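Local coordinates for protein Emp47p (form2) (Saccharomyces cerevisiae, PDB 2A6Z) that acts as a calcium-independent carbohydrate-recognising cargo receptor involved in glycoprotein secretion and needed for a related receptor to leave the endoplasmic reticulum, at residues A[89-92]-A[93-96]; A[162-165]-A[166-169]. All coordinates share one frame; numbering follows the deposited sequence. Where two conformers were deposited one is given.

Overall arrangement
The two contacts belong to different sheets of the beta sandwich. Contact 1 comes first along the chain, at the start of the long loop that leaves strand 81-88, a strand in the middle of one seven-stranded antiparallel sheet, and runs on to strand 108-113. Contact 2 follows, in the turn joining strands 153-164 and 170-175 of the other seven-stranded sheet. The centres of contact 1 and contact 2 are about 26 Å apart and the nearest atoms of contact 1 and contact 2 about 15 Å, so they do not touch. Both are local contacts at the surface, each formed by one continuous run of chain. One shapes the beginning of a long excursion, while the other closes a hairpin within the same lectin-like domain.

Contact 1. Residues A[89-92]-A[93-96]; sequences DSNI and PRDK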
loop_
_atom_site.group_PDB
_atom_site.type_symbol
_atom_site.label_atom_id
_atom_site.label_comp_id
_atom_site.label_asym_id
_atom_site.label_seq_id
_atom_site.Cartn_x
_atom_site.Cartn_y
_atom_site.Cartn_z
ATOM N N ASP A 89 -1.496 -2.828 15.039
ATOM C CA ASP A 89 -2.505 -3.819 15.435
ATOM C C ASP A 89 -1.720 -5.037 15.971
ATOM O O ASP A 89 -0.546 -5.194 15.665
ATOM C CB ASP A 89 -3.391 -4.181 14.275
ATOM C CG ASP A 89 -4.771 -4.688 14.623
ATOM O OD1 ASP A 89 -4.887 -5.270 15.718
ATOM O OD2 ASP A 89 -5.703 -4.475 13.848
ATOM N N SER A 90 -2.390 -5.856 16.718
ATOM C CA SER A 90 -1.765 -7.073 17.274
ATOM C C SER A 90 -1.929 -8.261 16.343
ATOM O O SER A 90 -1.443 -9.371 16.652
ATOM C CB SER A 90 -2.368 -7.339 18.665
ATOM O OG SER A 90 -3.766 -7.548 18.475
ATOM N N ASN A 91 -2.660 -8.112 15.257
ATOM C CA ASN A 91 -2.842 -9.156 14.269
ATOM C C ASN A 91 -2.996 -8.492 12.919
ATOM O O ASN A 91 -3.143 -7.246 12.854
ATOM C CB ASN A 91 -4.115 -9.992 14.573
ATOM C CG ASN A 91 -5.150 -9.139 15.237
ATOM O OD1 ASN A 91 -5.287 -9.193 16.473
ATOM N ND2 ASN A 91 -5.879 -8.342 14.451
ATOM N N ILE A 92 -3.063 -9.247 11.849
ATOM C CA ILE A 92 -3.495 -8.655 10.587
ATOM C C ILE A 92 -4.838 -7.978 10.813
ATOM O O ILE A 92 -5.716 -8.598 11.444
ATOM C CB ILE A 92 -3.584 -9.739 9.495
ATOM C CG1 ILE A 92 -2.209 -10.332 9.142
ATOM C CG2 ILE A 92 -4.306 -9.235 8.243
ATOM C CD1 ILE A 92 -2.228 -11.515 8.201
ATOM N N PRO A 93 -5.021 -6.742 10.386
ATOM C CA PRO A 93 -6.260 -6.057 10.757
ATOM C C PRO A 93 -7.487 -6.803 10.290
ATOM O O PRO A 93 -7.547 -7.296 9.149
ATOM C CB PRO A 93 -6.092 -4.692 10.051
ATOM C CG PRO A 93 -4.602 -4.502 10.066
ATOM C CD PRO A 93 -4.050 -5.866 9.677
ATOM N N ARG A 94 -8.503 -6.847 11.171
ATOM C CA ARG A 94 -9.705 -7.571 10.802
ATOM C C ARG A 94 -10.640 -6.812 9.865
ATOM O O ARG A 94 -11.373 -7.395 9.045
ATOM C CB ARG A 94 -10.444 -7.895 12.138
ATOM C CG ARG A 94 -9.670 -8.901 13.043
ATOM C CD ARG A 94 -10.466 -9.103 14.353
ATOM N NE ARG A 94 -9.643 -9.811 15.323
ATOM C CZ ARG A 94 -8.767 -9.378 16.211
ATOM N NH1 ARG A 94 -8.130 -10.270 16.975
ATOM N NH2 ARG A 94 -8.474 -8.096 16.406
ATOM N N ASP A 95 -10.699 -5.506 10.023
ATOM C CA ASP A 95 -11.711 -4.691 9.329
ATOM C C ASP A 95 -11.365 -4.563 7.838
ATOM O O ASP A 95 -10.200 -4.374 7.499
ATOM C CB ASP A 95 -11.871 -3.337 9.993
ATOM C CG ASP A 95 -13.004 -2.531 9.369
ATOM O OD1 ASP A 95 -14.127 -2.670 9.887
ATOM O OD2 ASP A 95 -12.787 -1.830 8.380
ATOM N N LYS A 96 -12.384 -4.648 6.996
ATOM C CA LYS A 96 -12.267 -4.665 5.552
ATOM C C LYS A 96 -13.027 -3.522 4.892
ATOM O O LYS A 96 -13.250 -3.612 3.679
ATOM C CB LYS A 96 -12.701 -5.997 4.992
ATOM C CG LYS A 96 -12.056 -7.232 5.621
ATOM C CD LYS A 96 -10.617 -7.399 5.117
ATOM C CE LYS A 96 -9.927 -8.504 5.911
ATOM N NZ LYS A 96 -8.721 -9.058 5.204
HETATM O O HOH W 1 -7.915 -6.000 13.941
#
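Asp89, Asn91, Pro93 and Arg94 make a local contact at the surface, where the chain leaves strand 81-88 and starts the long loop to strand 108-113. The carboxylate of Asp89 reaches forward across the bend to the proline: OD2 of Asp89 lies 3.5 Å from CA of Pro93, while OD1 takes the backbone N-H of Ser90 on its anti lone pair. Water 1 ties the bend together. It donates to Asp89 OD2 at 2.7 Å and accepts from the backbone N of Arg94 at 3.0 Å, with a weak third bond from Asn91 ND2.

The Asn91 amide is gripped at both ends. ND2 gives a nearly straight bond (169°) to Ile92 O at 3.0 Å, approaching from well above that carbonyl plane, and OD1 receives the hydroxyl of Ser90. A chi1 of 31°, away from a staggered value, sets the amide there; the two bonds probably pay for it. The Arg94 chain, extended from CG to NE, crosses the asparagine at about a right angle and brings one guanidinium face to ND2, which sits 3.2 Å above the plane near its rim. ND2 and Arg94 NH2 are both donors, so they meet without a hydrogen bond; the two flat groups are 68° apart.

On the inner side, Ile92 CG2 packs against Pro93 CD at 3.7 Å, and both residues rest on Trp52 and Arg194. Lys96 adds a salt bridge to Glu30 of strand 26-30. A bound water and side-chain to backbone bonds thus hold this irregular loop against strands 48-58 and 192-200 of the legume-lectin-like beta sandwich.

Contact 2. Residues A[162-165]-A[166-169]; sequences TYDL and EDDN
A type I beta turn overlaid by an Asx turn, both starting at Asp164, opens the hairpin loop between strands 153-164 and 170-175. Asp167 N bonds to Asp164 O at 3.1 Å (158°), closing the beta turn around Leu165 and Glu166. With CG anti to its backbone N (chi1 -168°), Asp164 swings its carboxylate forward over the turn, and OD1 takes the N-H of Glu166 at 2.8 Å from above the carboxylate plane. Beyond the turn, Asp168 and Asn169 adopt left-handed backbone angles that bring the chain back to Leu170, which pairs with Asp164. Asn169 OD1 lies 3.2 Å from Leu165 CD1, and CB of Asn169 is 3.8 Å from Tyr163 OH, a hydroxyl bonded to the backbone of Phe188. Water 3 joins Leu165 O to Asn169 OD1, and water 4 joins that same carbonyl to Asp168 N.

Three acids crowd the turn: Asp164 OD1 is 3.5 Å from Glu166 OE1, and Asp164 OD2 is 4.3 Å from Asp167 OD2. Water 2 donates to both aspartates of the second pair, Glu166 bonds to Ser62, and Asp167 forms a salt bridge with Arg184, so their mutual repulsion is probably eased.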
loop_
_atom_site.group_PDB
_atom_site.type_symbol
_atom_site.label_atom_id
_atom_site.label_comp_id
_atom_site.label_asym_id
_atom_site.label_seq_id
_atom_site.Cartn_x
_atom_site.Cartn_y
_atom_site.Cartn_z
ATOM N N THR A 162 9.848 6.135 2.985
ATOM C CA THR A 162 10.940 6.180 3.932
ATOM C C THR A 162 10.504 6.953 5.154
ATOM O O THR A 162 9.775 7.929 5.088
ATOM C CB THR A 162 12.209 6.837 3.327
ATOM O OG1 THR A 162 11.888 8.103 2.747
ATOM C CG2 THR A 162 12.847 5.938 2.266
ATOM N N TYR A 163 10.990 6.476 6.326
ATOM C CA TYR A 163 10.725 7.142 7.585
ATOM C C TYR A 163 12.077 7.252 8.326
ATOM O O TYR A 163 12.670 6.222 8.675
ATOM C CB TYR A 163 9.697 6.369 8.425
ATOM C CG TYR A 163 9.323 7.106 9.692
ATOM C CD1 TYR A 163 8.726 8.370 9.660
ATOM C CD2 TYR A 163 9.558 6.546 10.947
ATOM C CE1 TYR A 163 8.377 9.067 10.802
ATOM C CE2 TYR A 163 9.196 7.234 12.091
ATOM C CZ TYR A 163 8.634 8.481 12.045
ATOM O OH TYR A 163 8.234 9.170 13.160
ATOM N N ASP A 164 12.543 8.483 8.448
ATOM C CA ASP A 164 13.916 8.742 8.840
ATOM C C ASP A 164 13.990 9.453 10.180
ATOM O O ASP A 164 13.838 10.687 10.287
ATOM C CB ASP A 164 14.625 9.592 7.752
ATOM C CG ASP A 164 16.141 9.650 7.973
ATOM O OD1 ASP A 164 16.614 9.144 9.016
ATOM O OD2 ASP A 164 16.807 10.196 7.089
ATOM N N LEU A 165 14.242 8.667 11.239
ATOM C CA LEU A 165 14.401 9.226 12.566
ATOM C C LEU A 165 15.684 10.026 12.695
ATOM O O LEU A 165 15.770 10.790 13.649
ATOM C CB LEU A 165 14.473 8.094 13.632
ATOM C CG LEU A 165 13.166 7.413 14.036
ATOM C CD1 LEU A 165 12.105 8.427 14.544
ATOM C CD2 LEU A 165 12.618 6.558 12.941
ATOM N N GLU A 166 16.605 9.849 11.753
ATOM C CA GLU A 166 17.875 10.585 11.779
ATOM C C GLU A 166 17.772 11.847 10.901
ATOM O O GLU A 166 18.814 12.504 10.685
ATOM C CB GLU A 166 19.000 9.684 11.247
ATOM C CG GLU A 166 19.403 8.594 12.206
ATOM C CD GLU A 166 18.386 7.459 12.290
ATOM O OE1 GLU A 166 18.075 6.872 11.208
ATOM O OE2 GLU A 166 17.954 7.102 13.417
ATOM N N ASP A 167 16.554 12.217 10.465
ATOM C CA ASP A 167 16.318 13.494 9.772
ATOM C C ASP A 167 15.050 14.127 10.343
ATOM O O ASP A 167 14.187 14.586 9.602
ATOM C CB ASP A 167 16.268 13.214 8.250
ATOM C CG ASP A 167 16.410 14.474 7.396
ATOM O OD1 ASP A 167 16.613 15.587 7.935
ATOM O OD2 ASP A 167 16.316 14.324 6.151
ATOM N N ASP A 168 14.944 14.124 11.681
ATOM C CA ASP A 168 13.818 14.774 12.401
ATOM C C ASP A 168 12.475 14.225 11.953
ATOM O O ASP A 168 11.498 14.950 11.734
ATOM C CB ASP A 168 13.929 16.314 12.231
ATOM C CG ASP A 168 15.155 16.798 12.970
ATOM O OD1 ASP A 168 15.254 16.604 14.204
ATOM O OD2 ASP A 168 16.095 17.348 12.371
ATOM N N ASN A 169 12.372 12.875 11.879
ATOM C CA ASN A 169 11.147 12.160 11.648
ATOM C C ASN A 169 10.589 12.488 10.241
ATOM O O ASN A 169 9.397 12.740 10.117
ATOM C CB ASN A 169 10.053 12.460 12.705
ATOM C CG ASN A 169 10.644 12.488 14.076
ATOM O OD1 ASN A 169 11.218 11.471 14.544
ATOM N ND2 ASN A 169 10.450 13.612 14.745
HETATM O O HOH W 2 16.295 11.540 4.978
HETATM O O HOH W 3 13.770 11.514 15.722
HETATM O O HOH W 4 16.858 13.463 13.707
#